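Local coordinates for protein beta-galactosidase BgaB (Bifidobacterium adolescentis, PDB 5VYM) that hydrolyses terminal non-reducing beta-D-galactose units, with high activity on Gal(beta1-4)Gal and oligosaccharides containing it, this chain being its trimerisation-domain part, at residues P140-D149 / L176-W187; A153-Q163 / G209-L220. One frame throughout, in Å; residues are numbered along the deposited sequence.

From the N terminus the chain first builds a parallel sheet with flanking helices and then an antiparallel one, to which both contacts belong. Interaction 1 joins 140-149 to 176-187, closing a loop of 26 residues; interaction 2 joins 153-163 to 209-220 and closes one of 45. Since the second contact begins within the first loop and ends beyond it, the two cross. Strands 143-147 and 158-163 are neighbours in the sheet, and Glu142, just before the first, pairs with Arg160 in the second through a salt bridge. Together the contacts tie strand 174-180, the short helix 182-186 and the C-terminal helix 214-225 to this pair of strands.

Interaction 1 (P140-D149 / L176-W187); sequences PGEIRLSSAD and LATYAGEEADEW
Ser146 and Thr178 lie opposite each other as a hydrogen-bonded pair of two antiparallel strands, 143-147 and 176-180, neighbours in the antiparallel sheet of this trimerisation domain. Their backbones are joined twice: Ser146 N reaches Thr178 O at 2.7 Å, and Thr178 N reaches Ser146 O at the same length. Beyond this pair Ala148 N donates a hydrogen bond to Leu176 O at 2.9 Å.

On one face of the sheet the side chains of Leu145 and Tyr179 run alongside each other in the same direction, Leu145 CD1 4.0 Å from Tyr179 CD1. The two branches of Ile143 serve different partners: CG2 touches the CB atoms of both Tyr179 and Ala184, each 3.9 Å away, while CD1 reaches Trp187 CD1 at 3.4 Å. Further along the indole, beyond the strand end, Pro140 CB approaches Trp187 NE1 at 3.2 Å, the compact proline ring packing near the loop end. Trp162 meets Trp187 edge-to-face, and Gly133 of the second subunit also packs on Trp187. With an alanine in place of Trp187, Ile143 CD1 and the Pro140 ring would probably lose the broad surface they pack against.

Charge draws the strand to helix 182-186. At the N-cap, a side chain on Gly181 would run into the carbonyl of Ala180 and into Arg144 NH1, so glycine suits the place. Bent at chi2 (87°), Glu183 brings its carboxylate over one face of the Arg144 guanidinium, the two planes 71° apart. Because OE2 lies well out of the guanidinium plane, the salt bridge from Arg144 NH2 to Glu183 OE2, 3.0 Å, rests on charge alone, with no N-H aimed at the oxygen.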
# COMPACT_ATOMS: atom_id res chain seq x y z
N PRO B 140 -1.87 -36.37 -1.64
CA PRO B 140 -1.44 -35.54 -0.51
C PRO B 140 -2.63 -34.97 0.27
O PRO B 140 -3.08 -35.59 1.23
CB PRO B 140 -0.64 -34.42 -1.18
CG PRO B 140 -0.18 -35.00 -2.47
CD PRO B 140 -1.28 -35.92 -2.91
N GLY B 141 -3.12 -33.81 -0.15
CA GLY B 141 -4.36 -33.28 0.39
C GLY B 141 -4.25 -32.56 1.73
O GLY B 141 -4.96 -31.58 1.96
N GLU B 142 -3.38 -33.03 2.62
CA GLU B 142 -3.24 -32.46 3.95
C GLU B 142 -1.79 -32.09 4.20
O GLU B 142 -0.87 -32.81 3.80
CB GLU B 142 -3.73 -33.43 5.03
CG GLU B 142 -4.08 -32.76 6.35
CD GLU B 142 -4.54 -33.75 7.40
OE1 GLU B 142 -3.69 -34.52 7.90
OE2 GLU B 142 -5.75 -33.77 7.72
N ILE B 143 -1.58 -30.96 4.88
CA ILE B 143 -0.25 -30.43 5.15
C ILE B 143 -0.19 -29.97 6.60
O ILE B 143 -1.16 -29.40 7.12
CB ILE B 143 0.09 -29.27 4.19
CG1 ILE B 143 0.21 -29.78 2.75
CG2 ILE B 143 1.38 -28.57 4.60
CD1 ILE B 143 0.70 -28.73 1.78
N ARG B 144 0.95 -30.21 7.25
CA ARG B 144 1.15 -29.78 8.62
C ARG B 144 1.73 -28.37 8.68
O ARG B 144 2.31 -27.87 7.71
CB ARG B 144 2.09 -30.74 9.36
CG ARG B 144 1.65 -32.19 9.37
CD ARG B 144 2.53 -33.00 10.31
NE ARG B 144 2.57 -34.41 9.95
CZ ARG B 144 3.48 -34.95 9.14
NH1 ARG B 144 4.43 -34.19 8.62
NH2 ARG B 144 3.44 -36.25 8.87
N LEU B 145 1.57 -27.74 9.84
CA LEU B 145 2.13 -26.43 10.11
C LEU B 145 3.18 -26.54 11.21
O LEU B 145 3.12 -27.43 12.06
CB LEU B 145 1.04 -25.43 10.54
CG LEU B 145 0.16 -24.77 9.48
CD1 LEU B 145 -0.80 -25.76 8.84
CD2 LEU B 145 -0.60 -23.61 10.09
N SER B 146 4.13 -25.61 11.19
CA SER B 146 5.15 -25.52 12.23
C SER B 146 5.34 -24.06 12.61
O SER B 146 5.37 -23.19 11.74
CB SER B 146 6.48 -26.13 11.77
OG SER B 146 7.45 -26.08 12.81
N SER B 147 5.47 -23.81 13.91
CA SER B 147 5.62 -22.44 14.39
C SER B 147 7.00 -21.91 14.04
O SER B 147 8.02 -22.53 14.35
CB SER B 147 5.39 -22.39 15.90
OG SER B 147 4.04 -22.64 16.22
N ALA B 148 7.03 -20.75 13.37
CA ALA B 148 8.30 -20.15 13.00
C ALA B 148 8.96 -19.42 14.16
O ALA B 148 10.15 -19.10 14.08
CB ALA B 148 8.11 -19.18 11.83
N ASP B 149 8.22 -19.15 15.23
CA ASP B 149 8.78 -18.56 16.44
C ASP B 149 9.21 -19.69 17.38
O ASP B 149 9.40 -20.83 16.95
CB ASP B 149 7.77 -17.60 17.07
CG ASP B 149 6.41 -18.23 17.31
OD1 ASP B 149 6.26 -19.45 17.08
OD2 ASP B 149 5.49 -17.51 17.74
N LEU B 176 4.78 -16.29 11.75
CA LEU B 176 4.42 -17.02 12.96
C LEU B 176 4.30 -18.52 12.74
O LEU B 176 4.49 -19.29 13.69
CB LEU B 176 3.09 -16.48 13.52
CG LEU B 176 3.11 -15.02 13.97
CD1 LEU B 176 1.75 -14.61 14.51
CD2 LEU B 176 4.19 -14.80 15.02
N ALA B 177 4.00 -18.96 11.52
CA ALA B 177 3.89 -20.37 11.22
C ALA B 177 4.22 -20.60 9.76
O ALA B 177 3.95 -19.76 8.90
CB ALA B 177 2.49 -20.92 11.54
N THR B 178 4.83 -21.76 9.49
CA THR B 178 5.16 -22.18 8.14
C THR B 178 4.64 -23.59 7.91
O THR B 178 4.38 -24.34 8.86
CB THR B 178 6.67 -22.14 7.87
OG1 THR B 178 7.35 -22.86 8.90
CG2 THR B 178 7.17 -20.70 7.83
N TYR B 179 4.50 -23.95 6.64
CA TYR B 179 4.17 -25.32 6.29
C TYR B 179 5.43 -26.17 6.33
O TYR B 179 6.47 -25.79 5.77
CB TYR B 179 3.53 -25.38 4.90
CG TYR B 179 2.32 -24.50 4.74
CD1 TYR B 179 1.14 -24.77 5.43
CD2 TYR B 179 2.35 -23.39 3.91
CE1 TYR B 179 0.03 -23.96 5.29
CE2 TYR B 179 1.24 -22.58 3.76
CZ TYR B 179 0.08 -22.87 4.45
OH TYR B 179 -1.02 -22.06 4.31
N ALA B 180 5.36 -27.31 7.01
CA ALA B 180 6.50 -28.19 7.17
C ALA B 180 6.04 -29.64 7.09
O ALA B 180 4.84 -29.94 7.17
CB ALA B 180 7.22 -27.93 8.50
N GLY B 181 7.00 -30.53 6.93
CA GLY B 181 6.73 -31.95 6.85
C GLY B 181 6.95 -32.49 5.45
O GLY B 181 7.22 -31.77 4.49
N GLU B 182 6.82 -33.82 5.34
CA GLU B 182 7.04 -34.49 4.06
C GLU B 182 5.97 -34.09 3.04
O GLU B 182 6.27 -33.93 1.86
CB GLU B 182 7.06 -36.00 4.26
CG GLU B 182 8.25 -36.51 5.05
CD GLU B 182 8.18 -38.00 5.32
OE1 GLU B 182 8.51 -38.41 6.45
OE2 GLU B 182 7.80 -38.75 4.40
N GLU B 183 4.72 -33.94 3.49
CA GLU B 183 3.65 -33.56 2.57
C GLU B 183 3.85 -32.15 2.02
O GLU B 183 3.47 -31.87 0.88
CB GLU B 183 2.29 -33.67 3.26
CG GLU B 183 2.04 -34.99 3.97
CD GLU B 183 2.55 -35.00 5.40
OE1 GLU B 183 3.10 -33.97 5.84
OE2 GLU B 183 2.40 -36.03 6.08
N ALA B 184 4.44 -31.26 2.82
CA ALA B 184 4.69 -29.90 2.35
C ALA B 184 5.77 -29.86 1.28
O ALA B 184 5.78 -28.96 0.44
CB ALA B 184 5.07 -29.00 3.52
N ASP B 185 6.69 -30.83 1.29
CA ASP B 185 7.72 -30.88 0.25
C ASP B 185 7.14 -31.24 -1.11
O ASP B 185 7.63 -30.76 -2.13
CB ASP B 185 8.81 -31.88 0.64
CG ASP B 185 9.79 -31.31 1.65
OD1 ASP B 185 9.42 -31.20 2.84
OD2 ASP B 185 10.93 -30.99 1.26
N GLU B 186 6.10 -32.09 -1.14
CA GLU B 186 5.51 -32.47 -2.41
C GLU B 186 4.85 -31.29 -3.11
O GLU B 186 4.80 -31.24 -4.34
CB GLU B 186 4.51 -33.61 -2.20
CG GLU B 186 3.96 -34.21 -3.49
CD GLU B 186 3.15 -35.46 -3.25
OE1 GLU B 186 3.13 -35.95 -2.11
OE2 GLU B 186 2.52 -35.95 -4.22
N TRP B 187 4.34 -30.33 -2.34
CA TRP B 187 3.81 -29.09 -2.89
C TRP B 187 4.85 -27.97 -2.91
O TRP B 187 4.50 -26.83 -3.24
CB TRP B 187 2.58 -28.64 -2.10
CG TRP B 187 1.49 -29.65 -2.02
CD1 TRP B 187 1.32 -30.60 -1.05
CD2 TRP B 187 0.41 -29.83 -2.95
NE1 TRP B 187 0.20 -31.35 -1.31
CE2 TRP B 187 -0.37 -30.90 -2.47
CE3 TRP B 187 0.03 -29.19 -4.13
CZ2 TRP B 187 -1.51 -31.34 -3.14
CZ3 TRP B 187 -1.10 -29.63 -4.79
CH2 TRP B 187 -1.86 -30.70 -4.30

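Interaction 2 (A153-Q163 / G209-L220)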
# COMPACT_ATOMS: atom_id res chain seq x y z
N ALA B 153 3.31 -23.09 19.30
CA ALA B 153 1.87 -23.10 19.53
C ALA B 153 1.13 -23.87 18.44
O ALA B 153 0.34 -24.77 18.74
CB ALA B 153 1.35 -21.66 19.61
N LEU B 154 1.37 -23.54 17.18
CA LEU B 154 0.67 -24.15 16.06
C LEU B 154 1.31 -25.45 15.59
O LEU B 154 0.95 -25.94 14.52
CB LEU B 154 0.58 -23.16 14.90
CG LEU B 154 -0.20 -21.87 15.18
CD1 LEU B 154 -0.30 -21.01 13.93
CD2 LEU B 154 -1.59 -22.19 15.72
N ASP B 155 2.24 -26.00 16.36
CA ASP B 155 2.86 -27.26 15.97
C ASP B 155 1.84 -28.40 16.01
O ASP B 155 0.97 -28.44 16.87
CB ASP B 155 4.04 -27.58 16.89
CG ASP B 155 5.27 -26.77 16.57
OD1 ASP B 155 5.39 -26.30 15.42
OD2 ASP B 155 6.13 -26.60 17.46
N GLY B 156 1.96 -29.31 15.04
CA GLY B 156 1.06 -30.43 14.94
C GLY B 156 -0.26 -30.14 14.25
O GLY B 156 -0.98 -31.08 13.91
N THR B 157 -0.60 -28.87 14.04
CA THR B 157 -1.83 -28.53 13.35
C THR B 157 -1.71 -28.86 11.86
O THR B 157 -0.62 -28.90 11.29
CB THR B 157 -2.16 -27.05 13.54
OG1 THR B 157 -1.13 -26.25 12.96
CG2 THR B 157 -2.28 -26.73 15.02
N THR B 158 -2.86 -29.10 11.23
CA THR B 158 -2.91 -29.49 9.83
C THR B 158 -3.89 -28.59 9.09
O THR B 158 -4.60 -27.78 9.69
CB THR B 158 -3.31 -30.96 9.66
OG1 THR B 158 -4.59 -31.18 10.26
CG2 THR B 158 -2.28 -31.88 10.31
N THR B 159 -3.92 -28.74 7.77
CA THR B 159 -4.84 -27.98 6.93
C THR B 159 -5.11 -28.75 5.65
O THR B 159 -4.21 -29.42 5.13
CB THR B 159 -4.29 -26.58 6.62
OG1 THR B 159 -5.18 -25.90 5.73
CG2 THR B 159 -2.91 -26.67 5.97
N ARG B 160 -6.34 -28.67 5.16
CA ARG B 160 -6.73 -29.26 3.89
C ARG B 160 -7.09 -28.20 2.86
O ARG B 160 -7.67 -28.53 1.82
CB ARG B 160 -7.88 -30.24 4.08
CG ARG B 160 -7.49 -31.52 4.79
CD ARG B 160 -8.58 -31.99 5.74
NE ARG B 160 -8.90 -30.96 6.73
CZ ARG B 160 -8.24 -30.78 7.86
NH1 ARG B 160 -7.21 -31.55 8.17
NH2 ARG B 160 -8.61 -29.82 8.70
N LEU B 161 -6.77 -26.94 3.13
CA LEU B 161 -7.02 -25.85 2.19
C LEU B 161 -6.04 -24.73 2.50
O LEU B 161 -6.09 -24.16 3.59
CB LEU B 161 -8.46 -25.35 2.30
CG LEU B 161 -9.04 -24.67 1.06
CD1 LEU B 161 -9.54 -25.72 0.08
CD2 LEU B 161 -10.15 -23.71 1.43
N TRP B 162 -5.15 -24.43 1.56
CA TRP B 162 -4.08 -23.48 1.82
C TRP B 162 -3.83 -22.63 0.58
O TRP B 162 -4.18 -23.00 -0.54
CB TRP B 162 -2.78 -24.20 2.22
CG TRP B 162 -2.31 -25.17 1.19
CD1 TRP B 162 -1.52 -24.90 0.11
CD2 TRP B 162 -2.61 -26.57 1.13
NE1 TRP B 162 -1.30 -26.05 -0.62
CE2 TRP B 162 -1.96 -27.09 -0.02
CE3 TRP B 162 -3.36 -27.44 1.92
CZ2 TRP B 162 -2.04 -28.43 -0.38
CZ3 TRP B 162 -3.43 -28.78 1.56
CH2 TRP B 162 -2.78 -29.26 0.42
N GLN B 163 -3.20 -21.48 0.81
CA GLN B 163 -2.74 -20.60 -0.26
C GLN B 163 -1.27 -20.90 -0.53
O GLN B 163 -0.43 -20.80 0.38
CB GLN B 163 -2.93 -19.14 0.12
CG GLN B 163 -2.20 -18.16 -0.78
CD GLN B 163 -2.84 -18.02 -2.15
OE1 GLN B 163 -4.03 -18.26 -2.31
NE2 GLN B 163 -2.04 -17.62 -3.13
N GLY B 209 -3.15 -17.83 6.08
CA GLY B 209 -3.15 -18.34 4.73
C GLY B 209 -3.73 -19.72 4.51
O GLY B 209 -3.70 -20.21 3.38
N CYS B 210 -4.25 -20.36 5.55
CA CYS B 210 -4.81 -21.70 5.40
C CYS B 210 -6.06 -21.82 6.26
O CYS B 210 -6.28 -21.05 7.19
CB CYS B 210 -3.79 -22.78 5.80
SG CYS B 210 -3.18 -22.63 7.49
N ASP B 211 -6.87 -22.82 5.93
CA ASP B 211 -8.08 -23.11 6.68
C ASP B 211 -7.75 -24.08 7.81
O ASP B 211 -7.13 -25.12 7.59
CB ASP B 211 -9.15 -23.71 5.77
CG ASP B 211 -10.42 -24.06 6.52
OD1 ASP B 211 -11.01 -23.15 7.15
OD2 ASP B 211 -10.83 -25.24 6.49
N LEU B 212 -8.18 -23.72 9.02
CA LEU B 212 -7.99 -24.55 10.20
C LEU B 212 -9.34 -24.93 10.78
O LEU B 212 -10.30 -24.16 10.71
CB LEU B 212 -7.15 -23.83 11.27
CG LEU B 212 -5.79 -23.28 10.85
CD1 LEU B 212 -5.24 -22.36 11.93
CD2 LEU B 212 -4.82 -24.41 10.57
N ASP B 213 -9.41 -26.13 11.36
CA ASP B 213 -10.62 -26.51 12.07
C ASP B 213 -10.69 -25.77 13.40
O ASP B 213 -9.73 -25.12 13.83
CB ASP B 213 -10.70 -28.03 12.25
CG ASP B 213 -9.50 -28.60 12.98
OD1 ASP B 213 -8.63 -27.83 13.44
OD2 ASP B 213 -9.42 -29.85 13.09
N VAL B 214 -11.84 -25.88 14.07
CA VAL B 214 -12.08 -25.11 15.29
C VAL B 214 -11.04 -25.45 16.35
O VAL B 214 -10.58 -24.56 17.09
CB VAL B 214 -13.51 -25.35 15.80
CG1 VAL B 214 -13.75 -24.59 17.09
CG2 VAL B 214 -14.52 -24.96 14.73
N ALA B 215 -10.64 -26.72 16.44
CA ALA B 215 -9.65 -27.11 17.44
C ALA B 215 -8.31 -26.42 17.20
O ALA B 215 -7.74 -25.82 18.12
CB ALA B 215 -9.48 -28.63 17.44
N ASP B 216 -7.80 -26.49 15.97
CA ASP B 216 -6.53 -25.83 15.67
C ASP B 216 -6.68 -24.32 15.64
O ASP B 216 -5.76 -23.59 16.02
CB ASP B 216 -5.98 -26.34 14.33
CG ASP B 216 -5.58 -27.81 14.39
OD1 ASP B 216 -5.24 -28.29 15.49
OD2 ASP B 216 -5.60 -28.47 13.33
N LEU B 217 -7.84 -23.82 15.18
CA LEU B 217 -8.06 -22.38 15.17
C LEU B 217 -8.13 -21.82 16.58
O LEU B 217 -7.76 -20.66 16.80
CB LEU B 217 -9.34 -22.06 14.40
CG LEU B 217 -9.57 -20.60 14.00
CD1 LEU B 217 -8.40 -20.09 13.18
CD2 LEU B 217 -10.87 -20.48 13.22
N THR B 218 -8.61 -22.61 17.54
CA THR B 218 -8.60 -22.17 18.93
C THR B 218 -7.17 -22.03 19.45
O THR B 218 -6.88 -21.11 20.22
CB THR B 218 -9.38 -23.16 19.80
OG1 THR B 218 -10.67 -23.39 19.22
CG2 THR B 218 -9.57 -22.60 21.21
N LYS B 219 -6.27 -22.92 19.03
CA LYS B 219 -4.86 -22.79 19.38
C LYS B 219 -4.30 -21.45 18.90
O LYS B 219 -3.60 -20.75 19.64
CB LYS B 219 -4.06 -23.94 18.78
CG LYS B 219 -4.15 -25.26 19.53
CD LYS B 219 -3.16 -26.25 18.95
CE LYS B 219 -3.01 -27.48 19.83
NZ LYS B 219 -1.88 -28.34 19.37
N LEU B 220 -4.61 -21.09 17.65
CA LEU B 220 -4.12 -19.83 17.09
C LEU B 220 -4.65 -18.64 17.88
O LEU B 220 -3.90 -17.72 18.21
CB LEU B 220 -4.52 -19.73 15.62
CG LEU B 220 -3.90 -18.65 14.72
CD1 LEU B 220 -3.97 -19.10 13.27
CD2 LEU B 220 -4.60 -17.31 14.89
O HOH W 1 -6.98 -28.11 11.05
O HOH W 2 -8.47 -27.66 6.99
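Two backbone bonds, Asp211 N to Leu161 O at 2.8 Å and Gln163 N to Gly209 O at 2.9 Å, straddle the single bridge where Trp162 and Cys210 face each other.

Thr159 turns its hydroxyl toward this bridge. With OG1 opposite the backbone N (chi1 176°), the oxygen sits 2.8 Å from Asp211 O and receives the N-H of Leu161, which makes an ST turn; a threonine suits the place because its CB and CG2 also pack near Cys210 CB. A water reinforces the join, accepting from Arg160 N and donating to Asp211 O.

The bridge lies at the border of the antiparallel sheet, yet the sheet does not stop there: Trp162 and Gln163 pair with an antiparallel strand of the second subunit, and the Gln163 amide bonds to backbone atoms of Asn130 and Glu128 of that subunit. The other segment meanwhile passes into helix 214-225. Asp213 is its N-cap, OD1 taking the N-H of Asp216 at 3.0 Å from above the carboxylate plane. A second water accepts from Asp213 N and stands 2.7 Å from Asp216 OD2, with Thr158 O also in reach.

The side chains of Thr157 and Asp216 pass alongside, pointing opposite ways, the methyl CG2 of Thr157 meeting Asp216 OD1 at 3.4 Å. The Thr157 hydroxyl, at chi1 62°, is tucked over its own backbone and bonds instead to Leu154 O at 2.6 Å across a type II turn, where Gly156 readily adopts the positive phi of its third position. Crossing Leu220 at a slant, Leu154 sets CD2 3.8 Å from Leu220 CB.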